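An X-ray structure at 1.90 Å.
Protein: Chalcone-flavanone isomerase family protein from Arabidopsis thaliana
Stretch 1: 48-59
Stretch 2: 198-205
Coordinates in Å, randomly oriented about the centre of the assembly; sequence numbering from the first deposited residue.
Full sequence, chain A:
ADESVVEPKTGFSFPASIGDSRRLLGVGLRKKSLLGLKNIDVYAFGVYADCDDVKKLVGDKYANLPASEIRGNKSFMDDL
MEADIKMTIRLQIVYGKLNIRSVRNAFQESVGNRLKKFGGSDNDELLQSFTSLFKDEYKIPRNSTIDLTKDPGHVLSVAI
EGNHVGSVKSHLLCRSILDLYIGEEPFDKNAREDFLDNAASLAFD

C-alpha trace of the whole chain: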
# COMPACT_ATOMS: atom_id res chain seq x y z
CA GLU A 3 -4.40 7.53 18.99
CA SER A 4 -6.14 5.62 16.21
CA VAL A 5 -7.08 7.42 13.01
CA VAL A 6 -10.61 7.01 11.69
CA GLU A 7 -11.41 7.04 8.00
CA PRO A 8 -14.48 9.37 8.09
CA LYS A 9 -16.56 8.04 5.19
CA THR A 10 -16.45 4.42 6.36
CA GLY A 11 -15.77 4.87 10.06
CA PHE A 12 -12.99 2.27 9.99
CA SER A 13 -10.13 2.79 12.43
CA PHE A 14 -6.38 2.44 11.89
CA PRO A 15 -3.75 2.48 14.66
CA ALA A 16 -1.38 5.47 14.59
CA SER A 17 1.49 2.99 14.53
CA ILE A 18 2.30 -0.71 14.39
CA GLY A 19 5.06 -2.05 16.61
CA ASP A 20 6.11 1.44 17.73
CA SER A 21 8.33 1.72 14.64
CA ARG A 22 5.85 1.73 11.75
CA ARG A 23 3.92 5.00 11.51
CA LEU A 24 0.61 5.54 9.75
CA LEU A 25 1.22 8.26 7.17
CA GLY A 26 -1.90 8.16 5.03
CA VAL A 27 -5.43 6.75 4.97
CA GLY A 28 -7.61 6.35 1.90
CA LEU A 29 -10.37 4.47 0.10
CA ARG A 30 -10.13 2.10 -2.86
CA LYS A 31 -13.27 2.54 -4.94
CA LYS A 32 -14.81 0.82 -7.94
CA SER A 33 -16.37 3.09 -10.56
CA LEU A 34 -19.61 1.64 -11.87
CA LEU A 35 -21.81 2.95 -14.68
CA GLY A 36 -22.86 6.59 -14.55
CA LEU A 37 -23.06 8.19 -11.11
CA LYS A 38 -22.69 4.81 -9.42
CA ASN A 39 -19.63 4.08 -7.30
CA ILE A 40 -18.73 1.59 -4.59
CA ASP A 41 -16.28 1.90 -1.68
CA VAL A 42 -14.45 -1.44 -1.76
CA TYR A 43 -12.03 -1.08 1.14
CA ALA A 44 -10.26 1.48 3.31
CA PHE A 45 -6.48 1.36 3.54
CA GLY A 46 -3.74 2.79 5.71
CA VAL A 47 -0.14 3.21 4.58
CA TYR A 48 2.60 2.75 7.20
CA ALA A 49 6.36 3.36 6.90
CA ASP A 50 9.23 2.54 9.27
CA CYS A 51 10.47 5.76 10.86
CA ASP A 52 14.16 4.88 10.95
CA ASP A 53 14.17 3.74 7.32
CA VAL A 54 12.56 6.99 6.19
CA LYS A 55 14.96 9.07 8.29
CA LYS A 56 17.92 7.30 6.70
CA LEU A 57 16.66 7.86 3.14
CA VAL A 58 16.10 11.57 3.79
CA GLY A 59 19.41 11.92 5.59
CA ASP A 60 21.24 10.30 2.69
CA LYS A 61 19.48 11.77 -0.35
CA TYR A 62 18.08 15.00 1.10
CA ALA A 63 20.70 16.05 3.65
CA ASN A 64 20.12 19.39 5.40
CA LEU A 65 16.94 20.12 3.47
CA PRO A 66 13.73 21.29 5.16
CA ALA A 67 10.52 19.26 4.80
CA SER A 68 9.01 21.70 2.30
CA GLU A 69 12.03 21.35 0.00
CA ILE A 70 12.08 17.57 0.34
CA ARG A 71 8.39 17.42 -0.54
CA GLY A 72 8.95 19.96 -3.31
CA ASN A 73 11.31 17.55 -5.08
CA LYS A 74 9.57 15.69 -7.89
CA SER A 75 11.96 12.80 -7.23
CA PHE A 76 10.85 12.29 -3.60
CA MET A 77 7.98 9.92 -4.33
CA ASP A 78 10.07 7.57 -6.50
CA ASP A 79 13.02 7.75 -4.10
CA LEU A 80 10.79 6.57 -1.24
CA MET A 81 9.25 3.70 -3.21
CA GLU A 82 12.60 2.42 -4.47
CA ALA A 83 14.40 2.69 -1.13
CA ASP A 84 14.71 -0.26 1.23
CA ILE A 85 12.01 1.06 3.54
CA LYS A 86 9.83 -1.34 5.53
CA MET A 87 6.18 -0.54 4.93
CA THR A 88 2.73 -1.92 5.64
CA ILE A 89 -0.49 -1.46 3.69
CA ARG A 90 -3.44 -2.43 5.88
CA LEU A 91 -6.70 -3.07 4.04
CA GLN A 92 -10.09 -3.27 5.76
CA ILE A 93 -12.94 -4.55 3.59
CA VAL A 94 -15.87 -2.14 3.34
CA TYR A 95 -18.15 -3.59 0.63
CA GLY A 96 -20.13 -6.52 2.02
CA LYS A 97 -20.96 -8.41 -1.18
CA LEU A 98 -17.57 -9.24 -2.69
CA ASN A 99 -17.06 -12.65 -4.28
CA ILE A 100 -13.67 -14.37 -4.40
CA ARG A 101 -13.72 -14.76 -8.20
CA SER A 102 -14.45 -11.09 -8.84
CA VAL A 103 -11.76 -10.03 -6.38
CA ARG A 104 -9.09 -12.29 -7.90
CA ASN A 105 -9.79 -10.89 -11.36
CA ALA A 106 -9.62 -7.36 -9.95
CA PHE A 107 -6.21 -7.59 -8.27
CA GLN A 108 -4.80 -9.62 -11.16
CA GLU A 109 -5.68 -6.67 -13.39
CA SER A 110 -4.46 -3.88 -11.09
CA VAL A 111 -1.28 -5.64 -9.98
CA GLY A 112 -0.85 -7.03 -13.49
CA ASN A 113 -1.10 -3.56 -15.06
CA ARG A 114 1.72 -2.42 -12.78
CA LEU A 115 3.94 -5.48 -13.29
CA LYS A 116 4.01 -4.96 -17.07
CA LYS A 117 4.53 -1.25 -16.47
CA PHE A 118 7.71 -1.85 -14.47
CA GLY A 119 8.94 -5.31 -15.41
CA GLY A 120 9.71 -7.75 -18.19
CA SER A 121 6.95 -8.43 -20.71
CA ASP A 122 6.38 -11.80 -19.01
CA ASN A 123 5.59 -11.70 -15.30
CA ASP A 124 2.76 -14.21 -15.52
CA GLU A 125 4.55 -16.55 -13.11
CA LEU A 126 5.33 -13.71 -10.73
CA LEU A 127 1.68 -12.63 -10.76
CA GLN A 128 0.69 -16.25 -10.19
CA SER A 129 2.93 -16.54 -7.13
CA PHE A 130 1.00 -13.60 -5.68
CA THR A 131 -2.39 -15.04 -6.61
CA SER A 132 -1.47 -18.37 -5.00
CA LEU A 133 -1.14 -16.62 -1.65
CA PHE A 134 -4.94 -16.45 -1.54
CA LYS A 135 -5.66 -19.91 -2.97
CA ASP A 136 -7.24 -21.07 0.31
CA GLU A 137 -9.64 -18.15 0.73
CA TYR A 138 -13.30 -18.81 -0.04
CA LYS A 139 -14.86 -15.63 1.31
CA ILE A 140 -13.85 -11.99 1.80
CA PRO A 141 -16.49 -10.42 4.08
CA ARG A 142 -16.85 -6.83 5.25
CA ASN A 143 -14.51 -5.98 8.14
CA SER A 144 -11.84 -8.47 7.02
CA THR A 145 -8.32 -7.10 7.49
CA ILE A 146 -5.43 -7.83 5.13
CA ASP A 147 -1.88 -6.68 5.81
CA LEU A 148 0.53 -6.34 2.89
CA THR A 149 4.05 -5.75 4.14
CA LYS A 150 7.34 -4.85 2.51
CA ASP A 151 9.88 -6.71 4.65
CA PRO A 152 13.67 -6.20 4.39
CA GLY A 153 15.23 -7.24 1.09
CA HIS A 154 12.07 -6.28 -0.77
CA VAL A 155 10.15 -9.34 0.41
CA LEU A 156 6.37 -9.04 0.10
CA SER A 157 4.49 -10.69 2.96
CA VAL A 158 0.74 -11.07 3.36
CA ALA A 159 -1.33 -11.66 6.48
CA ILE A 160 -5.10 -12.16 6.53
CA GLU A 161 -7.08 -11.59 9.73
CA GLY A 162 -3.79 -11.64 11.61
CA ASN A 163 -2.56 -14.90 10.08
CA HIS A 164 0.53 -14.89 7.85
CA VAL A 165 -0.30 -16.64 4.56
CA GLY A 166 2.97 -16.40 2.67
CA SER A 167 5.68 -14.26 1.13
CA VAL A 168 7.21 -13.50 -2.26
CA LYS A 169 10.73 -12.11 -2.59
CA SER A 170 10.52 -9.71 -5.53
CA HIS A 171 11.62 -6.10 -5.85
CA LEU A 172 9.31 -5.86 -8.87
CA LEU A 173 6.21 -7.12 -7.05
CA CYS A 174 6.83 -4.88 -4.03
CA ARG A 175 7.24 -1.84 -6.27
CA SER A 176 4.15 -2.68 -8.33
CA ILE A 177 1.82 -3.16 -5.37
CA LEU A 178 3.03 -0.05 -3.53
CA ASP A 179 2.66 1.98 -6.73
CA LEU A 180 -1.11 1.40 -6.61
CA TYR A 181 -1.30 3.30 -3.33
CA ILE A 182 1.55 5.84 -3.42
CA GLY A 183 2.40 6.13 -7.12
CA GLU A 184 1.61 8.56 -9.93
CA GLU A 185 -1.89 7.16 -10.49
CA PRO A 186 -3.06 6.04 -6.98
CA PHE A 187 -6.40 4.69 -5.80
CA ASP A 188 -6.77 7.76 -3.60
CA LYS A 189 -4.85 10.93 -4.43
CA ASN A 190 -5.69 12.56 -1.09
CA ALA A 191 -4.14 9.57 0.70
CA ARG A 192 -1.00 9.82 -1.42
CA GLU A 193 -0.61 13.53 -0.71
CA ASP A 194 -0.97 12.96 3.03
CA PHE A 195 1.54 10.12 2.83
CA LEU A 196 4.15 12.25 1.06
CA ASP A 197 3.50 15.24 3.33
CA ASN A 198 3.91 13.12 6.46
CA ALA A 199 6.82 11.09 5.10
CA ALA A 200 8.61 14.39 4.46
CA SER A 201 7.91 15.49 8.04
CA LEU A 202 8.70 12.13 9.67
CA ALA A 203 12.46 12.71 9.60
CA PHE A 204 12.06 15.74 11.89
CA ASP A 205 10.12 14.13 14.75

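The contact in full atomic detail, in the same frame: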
# COMPACT_ATOMS: atom_id res chain seq x y z
N TYR A 48 1.62 2.59 6.12
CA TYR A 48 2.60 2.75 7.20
C TYR A 48 4.04 2.64 6.68
O TYR A 48 4.31 1.88 5.75
CB TYR A 48 2.42 1.66 8.25
CG TYR A 48 1.09 1.66 8.97
CD1 TYR A 48 -0.05 1.14 8.36
CD2 TYR A 48 0.98 2.16 10.26
CE1 TYR A 48 -1.27 1.11 9.02
CE2 TYR A 48 -0.24 2.14 10.94
CZ TYR A 48 -1.36 1.61 10.31
OH TYR A 48 -2.57 1.59 10.97
N ALA A 49 4.95 3.39 7.29
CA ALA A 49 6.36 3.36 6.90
C ALA A 49 7.23 3.38 8.15
O ALA A 49 6.93 4.08 9.12
CB ALA A 49 6.68 4.55 6.01
N ASP A 50 8.31 2.60 8.14
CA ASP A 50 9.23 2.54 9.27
C ASP A 50 9.96 3.87 9.40
O ASP A 50 10.58 4.35 8.45
CB ASP A 50 10.24 1.40 9.06
CG ASP A 50 11.25 1.31 10.18
OD1 ASP A 50 12.22 2.11 10.20
OD2 ASP A 50 11.08 0.45 11.07
N CYS A 51 9.86 4.47 10.59
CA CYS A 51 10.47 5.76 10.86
C CYS A 51 11.97 5.84 10.60
O CYS A 51 12.44 6.76 9.94
CB CYS A 51 10.21 6.17 12.31
SG CYS A 51 8.47 6.46 12.65
N ASP A 52 12.71 4.88 11.13
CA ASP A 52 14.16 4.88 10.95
C ASP A 52 14.57 4.78 9.48
O ASP A 52 15.49 5.46 9.05
CB ASP A 52 14.82 3.75 11.74
CG ASP A 52 14.63 3.89 13.24
OD1 ASP A 52 14.79 5.02 13.76
OD2 ASP A 52 14.34 2.88 13.91
N ASP A 53 13.88 3.93 8.73
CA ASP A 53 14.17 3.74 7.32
C ASP A 53 13.94 5.03 6.54
O ASP A 53 14.73 5.39 5.65
CB ASP A 53 13.30 2.62 6.74
CG ASP A 53 13.70 1.25 7.25
OD1 ASP A 53 12.92 0.29 7.03
OD2 ASP A 53 14.78 1.11 7.86
N VAL A 54 12.86 5.74 6.86
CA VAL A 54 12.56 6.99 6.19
C VAL A 54 13.61 8.04 6.56
O VAL A 54 14.09 8.77 5.69
CB VAL A 54 11.15 7.52 6.56
CG1 VAL A 54 10.94 8.91 5.99
CG2 VAL A 54 10.10 6.56 6.04
N LYS A 55 13.96 8.11 7.84
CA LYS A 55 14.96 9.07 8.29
C LYS A 55 16.29 8.86 7.58
O LYS A 55 16.97 9.82 7.23
CB LYS A 55 15.16 8.96 9.81
CG LYS A 55 13.96 9.38 10.63
CD LYS A 55 14.24 9.24 12.12
CE LYS A 55 13.03 9.68 12.94
NZ LYS A 55 13.30 9.57 14.40
N LYS A 56 16.66 7.60 7.36
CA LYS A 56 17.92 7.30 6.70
C LYS A 56 17.91 7.74 5.23
O LYS A 56 18.88 8.30 4.74
CB LYS A 56 18.24 5.81 6.79
CG LYS A 56 19.56 5.44 6.12
CD LYS A 56 19.91 3.98 6.31
CE LYS A 56 21.18 3.64 5.54
NZ LYS A 56 22.29 4.57 5.88
N LEU A 57 16.80 7.48 4.54
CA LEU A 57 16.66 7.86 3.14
C LEU A 57 16.79 9.38 3.01
O LEU A 57 17.58 9.88 2.20
CB LEU A 57 15.31 7.38 2.61
CG LEU A 57 14.87 7.66 1.16
CD1 LEU A 57 14.38 9.09 1.04
CD2 LEU A 57 16.02 7.38 0.21
N VAL A 58 16.04 10.11 3.82
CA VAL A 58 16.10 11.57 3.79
C VAL A 58 17.50 12.07 4.14
O VAL A 58 18.04 12.95 3.47
CB VAL A 58 15.08 12.19 4.77
CG1 VAL A 58 15.28 13.69 4.85
CG2 VAL A 58 13.66 11.87 4.32
N GLY A 59 18.08 11.50 5.19
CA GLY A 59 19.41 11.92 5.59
C GLY A 59 20.48 11.66 4.54
O GLY A 59 21.48 12.37 4.47
N ASN A 198 3.47 13.66 5.18
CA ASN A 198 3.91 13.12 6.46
C ASN A 198 5.24 12.39 6.40
O ASN A 198 5.98 12.36 7.38
CB ASN A 198 2.82 12.23 7.08
CG ASN A 198 1.55 13.02 7.40
OD1 ASN A 198 1.62 14.15 7.90
ND2 ASN A 198 0.39 12.42 7.13
N ALA A 199 5.55 11.79 5.25
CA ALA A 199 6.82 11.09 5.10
C ALA A 199 7.93 12.14 5.12
O ALA A 199 9.01 11.92 5.66
CB ALA A 199 6.86 10.30 3.78
N ALA A 200 7.64 13.30 4.52
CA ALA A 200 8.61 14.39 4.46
C ALA A 200 8.85 14.98 5.85
O ALA A 200 9.95 15.44 6.15
CB ALA A 200 8.10 15.48 3.51
N SER A 201 7.82 14.95 6.69
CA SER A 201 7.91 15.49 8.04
C SER A 201 8.49 14.49 9.04
O SER A 201 9.12 14.88 10.02
CB SER A 201 6.52 15.91 8.54
OG SER A 201 5.93 16.87 7.68
N LEU A 202 8.26 13.21 8.78
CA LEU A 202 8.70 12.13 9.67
C LEU A 202 10.16 12.17 10.11
O LEU A 202 10.47 11.79 11.24
CB LEU A 202 8.39 10.78 9.02
CG LEU A 202 8.49 9.53 9.89
CD1 LEU A 202 7.63 9.69 11.14
CD2 LEU A 202 8.04 8.32 9.08
N ALA A 203 11.05 12.65 9.25
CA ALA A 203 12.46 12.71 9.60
C ALA A 203 12.78 13.77 10.66
O ALA A 203 13.87 13.76 11.23
CB ALA A 203 13.30 12.95 8.35
N PHE A 204 11.84 14.67 10.92
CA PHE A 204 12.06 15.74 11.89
C PHE A 204 11.34 15.57 13.23
O PHE A 204 11.24 16.52 14.01
CB PHE A 204 11.69 17.09 11.27
CG PHE A 204 12.41 17.37 9.98
CD1 PHE A 204 11.79 17.12 8.75
CD2 PHE A 204 13.72 17.84 9.99
CE1 PHE A 204 12.47 17.34 7.56
CE2 PHE A 204 14.41 18.05 8.80
CZ PHE A 204 13.78 17.81 7.58
N ASP A 205 10.83 14.37 13.50
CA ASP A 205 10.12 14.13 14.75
C ASP A 205 11.06 13.83 15.92
O ASP A 205 12.23 13.49 15.65
CB ASP A 205 9.12 12.99 14.58
CG ASP A 205 8.05 13.31 13.55
OD1 ASP A 205 7.37 14.35 13.70
OD2 ASP A 205 7.88 12.52 12.60

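Leu202 forms the apolar centre of this contact. Its CA-to-CB bond points toward the first stretch, and both its methyl groups lie against SG of Cys51, CD1 at 3.7 Å and CD2 at 4.0 Å, and CD2 also lies 4.1 Å from CG2 of Val54. A branched leucine suits this place because its forked end can fill the space beside two residues one helical turn apart. Cys51 contributes a compact, polarizable sulfur, and Val54 a short side chain that brings methyl groups close to the helix axis. The other methyl of Val54, CG1, packs 3.6 Å from the carbonyl oxygen O of Ala199, a van der Waals approach to the backbone of the second helix.

One turn beyond Val54, Val58 continues the apolar strip, its CB 4.1 Å from CB of Ala203. Here the second stretch offers only a methyl group, and the backbones come close: the CA atoms of Lys55 and Ala203 are 4.6 Å apart. The helices themselves cross almost at right angles, at 82°, so the contact is compact, burying 391 Å² in all.

Lys55 carries the contact to its polar edge. Its CG lies 3.8 Å from CA of Ala203, and the chain then runs on fully extended, with CE 3.7 Å from O of Leu202. A lysine fits this border because its long aliphatic portion can cover the turn while its charged end stays at the periphery. NZ remains 4.3 Å from O of Asp205, and no hydrogen bond joins the two stretches; the contact is one of packing.

Each stretch orders its own backbone. Asp50 caps the first helix, its OD1 accepting from N of Asp53 at 2.9 Å, a role suited to a short acidic side chain. In the second, Leu202 to Asp205 form a type I turn.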